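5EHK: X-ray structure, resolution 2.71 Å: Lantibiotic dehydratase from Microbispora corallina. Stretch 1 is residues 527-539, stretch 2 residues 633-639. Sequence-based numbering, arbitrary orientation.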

# COMPACT_ATOMS: atom_id res chain seq x y z
N GLY A 527 -16.11 -24.70 -0.36
CA GLY A 527 -16.08 -24.42 1.06
C GLY A 527 -14.64 -24.44 1.53
O GLY A 527 -13.77 -24.91 0.79
N PRO A 528 -14.37 -23.92 2.74
CA PRO A 528 -13.01 -23.95 3.30
C PRO A 528 -12.61 -25.32 3.85
O PRO A 528 -13.44 -26.09 4.34
CB PRO A 528 -13.07 -22.92 4.43
CG PRO A 528 -14.49 -22.92 4.86
CD PRO A 528 -15.30 -23.17 3.61
N GLY A 529 -11.32 -25.63 3.72
CA GLY A 529 -10.74 -26.80 4.36
C GLY A 529 -10.28 -26.41 5.75
O GLY A 529 -10.57 -25.30 6.23
N SER A 530 -9.50 -27.28 6.38
CA SER A 530 -9.03 -27.02 7.71
C SER A 530 -7.52 -27.28 7.81
O SER A 530 -6.92 -27.85 6.89
CB SER A 530 -9.79 -27.89 8.70
OG SER A 530 -9.00 -28.98 9.11
N HIS A 531 -6.89 -26.84 8.89
CA HIS A 531 -5.48 -27.13 9.06
C HIS A 531 -5.24 -28.08 10.22
O HIS A 531 -4.09 -28.27 10.66
CB HIS A 531 -4.71 -25.83 9.22
CG HIS A 531 -4.67 -25.02 7.96
ND1 HIS A 531 -4.04 -25.46 6.82
CD2 HIS A 531 -5.23 -23.83 7.66
CE1 HIS A 531 -4.20 -24.56 5.86
NE2 HIS A 531 -4.92 -23.56 6.35
N HIS A 532 -6.30 -28.73 10.67
CA HIS A 532 -6.21 -29.67 11.79
C HIS A 532 -6.97 -30.98 11.56
O HIS A 532 -8.19 -30.97 11.38
CB HIS A 532 -6.77 -29.03 13.05
CG HIS A 532 -6.68 -29.90 14.26
ND1 HIS A 532 -5.52 -30.05 14.98
CD2 HIS A 532 -7.60 -30.69 14.85
CE1 HIS A 532 -5.73 -30.87 15.99
NE2 HIS A 532 -6.99 -31.28 15.93
N ALA A 533 -6.27 -32.10 11.54
CA ALA A 533 -6.95 -33.41 11.44
C ALA A 533 -7.92 -33.61 12.60
O ALA A 533 -7.50 -33.65 13.76
CB ALA A 533 -5.93 -34.52 11.44
N GLY A 534 -9.22 -33.66 12.32
CA GLY A 534 -10.19 -33.80 13.40
C GLY A 534 -11.10 -32.59 13.65
O GLY A 534 -12.13 -32.69 14.34
N ALA A 535 -10.72 -31.44 13.10
CA ALA A 535 -11.46 -30.21 13.36
C ALA A 535 -12.89 -30.29 12.86
O ALA A 535 -13.82 -29.91 13.58
CB ALA A 535 -10.75 -29.02 12.73
N THR A 536 -13.07 -30.79 11.64
CA THR A 536 -14.40 -30.87 11.06
C THR A 536 -15.27 -31.91 11.78
O THR A 536 -16.47 -31.73 11.94
CB THR A 536 -14.36 -31.20 9.55
OG1 THR A 536 -13.61 -30.19 8.86
CG2 THR A 536 -15.78 -31.24 8.96
N LEU A 537 -14.64 -32.98 12.24
CA LEU A 537 -15.38 -34.07 12.88
C LEU A 537 -15.82 -33.67 14.29
O LEU A 537 -16.76 -34.24 14.85
CB LEU A 537 -14.52 -35.34 12.93
CG LEU A 537 -14.18 -36.08 11.62
CD1 LEU A 537 -13.30 -35.29 10.67
CD2 LEU A 537 -13.50 -37.37 11.97
N GLY A 538 -15.13 -32.67 14.83
CA GLY A 538 -15.23 -32.29 16.21
C GLY A 538 -16.60 -32.15 16.84
O GLY A 538 -16.87 -32.80 17.85
N ARG A 539 -17.45 -31.31 16.26
CA ARG A 539 -18.74 -31.01 16.87
C ARG A 539 -19.80 -32.12 16.64
O ARG A 539 -20.96 -32.00 17.06
CB ARG A 539 -19.26 -29.67 16.34
CG ARG A 539 -19.69 -29.74 14.89
CD ARG A 539 -20.73 -28.70 14.62
NE ARG A 539 -21.10 -28.62 13.21
CZ ARG A 539 -22.37 -28.57 12.80
NH1 ARG A 539 -23.36 -28.62 13.68
NH2 ARG A 539 -22.65 -28.49 11.50
N PRO A 633 -0.48 -24.89 19.80
CA PRO A 633 -1.93 -24.96 19.99
C PRO A 633 -2.65 -25.34 18.72
O PRO A 633 -2.20 -25.02 17.61
CB PRO A 633 -2.31 -23.54 20.42
CG PRO A 633 -1.15 -22.69 20.14
CD PRO A 633 0.06 -23.53 19.96
N ALA A 634 -3.76 -26.04 18.87
CA ALA A 634 -4.63 -26.33 17.75
C ALA A 634 -6.02 -25.84 18.10
O ALA A 634 -6.36 -25.66 19.28
CB ALA A 634 -4.64 -27.81 17.46
N LEU A 635 -6.81 -25.58 17.06
CA LEU A 635 -8.19 -25.22 17.27
C LEU A 635 -9.06 -26.38 16.72
O LEU A 635 -9.27 -26.49 15.52
CB LEU A 635 -8.51 -23.87 16.63
CG LEU A 635 -9.93 -23.34 16.83
CD1 LEU A 635 -10.38 -23.44 18.28
CD2 LEU A 635 -10.07 -21.90 16.30
N PRO A 636 -9.53 -27.26 17.62
CA PRO A 636 -10.15 -28.53 17.22
C PRO A 636 -11.61 -28.42 16.78
O PRO A 636 -12.34 -29.39 16.94
CB PRO A 636 -10.10 -29.36 18.50
CG PRO A 636 -9.12 -28.67 19.38
CD PRO A 636 -9.27 -27.23 19.07
N ASN A 637 -12.00 -27.29 16.21
CA ASN A 637 -13.31 -27.16 15.60
C ASN A 637 -13.23 -26.29 14.35
O ASN A 637 -12.15 -25.87 13.94
CB ASN A 637 -14.29 -26.56 16.60
CG ASN A 637 -13.90 -25.15 17.02
OD1 ASN A 637 -13.75 -24.24 16.18
ND2 ASN A 637 -13.70 -24.97 18.32
N MET A 638 -14.38 -25.98 13.76
CA MET A 638 -14.40 -25.18 12.57
C MET A 638 -15.00 -23.80 12.80
O MET A 638 -15.44 -23.13 11.87
CB MET A 638 -15.13 -25.93 11.45
CG MET A 638 -14.39 -27.13 10.96
SD MET A 638 -12.83 -26.70 10.14
CE MET A 638 -13.41 -25.80 8.72
N VAL A 639 -15.01 -23.35 14.05
CA VAL A 639 -15.36 -21.96 14.28
C VAL A 639 -14.24 -21.04 13.81
O VAL A 639 -13.06 -21.28 14.06
CB VAL A 639 -15.72 -21.71 15.74
CG1 VAL A 639 -16.13 -20.26 15.96
CG2 VAL A 639 -16.83 -22.67 16.12

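Stretch 1 runs as a loop into a type II beta turn from His532 to Ala535, closed by a backbone hydrogen bond from Ala535 N to His532 O (3.1 Å). Gly534 occupies the turn at phi/psi of 112/-15°, where a side chain would be jammed against the preceding carbonyl oxygen. Beyond the turn, Ala535 to Gly538 adopt helical backbone angles without the regular bonds. Stretch 2 leaves a strand after Ala634 and continues as loop. The two backbones come nearest at Ala535 and Asn637, whose CA atoms lie 4.2 Å apart.

No hydrogen bond joins the stretches, and the contact, which buries 392 Å² in total, rests on packing and one CA-H...O interaction. In the latter, Asn637 CA lies 3.5 Å from Ala535 O, with an angle of 149° at the hydrogen, so a weakly polarised C-H meets the carbonyl. Close approach continues at Gly538, whose CA is 4.2 Å from Pro636 O; a CB there would fall 2.7 Å from that oxygen, a clash that glycine avoids.

Met638 contributes the largest covered area. With all three chi angles in m, its side chain reaches along stretch 1: CG lies 3.7 Å from Thr536 CA, SD packs 4.1 Å from Ala535 CB and 3.6 Å from Ser530 CB, and CE comes within 3.8 Å of Gly529 O. The flexible, polarisable thioether thus follows both methyl and backbone surfaces.

His532 forms a second centre of packing. Its ring lies obliquely to its neighbours, with ND1 3.5 Å from Ala634 CB and CD2 4.1 Å from Pro636 CA. Local bonds brace both stretches: His532 N donates to Ser530 OG (3.1 Å), while Asn637, its CB directed away from stretch 1, accepts Val639 N through OD1 (2.6 Å).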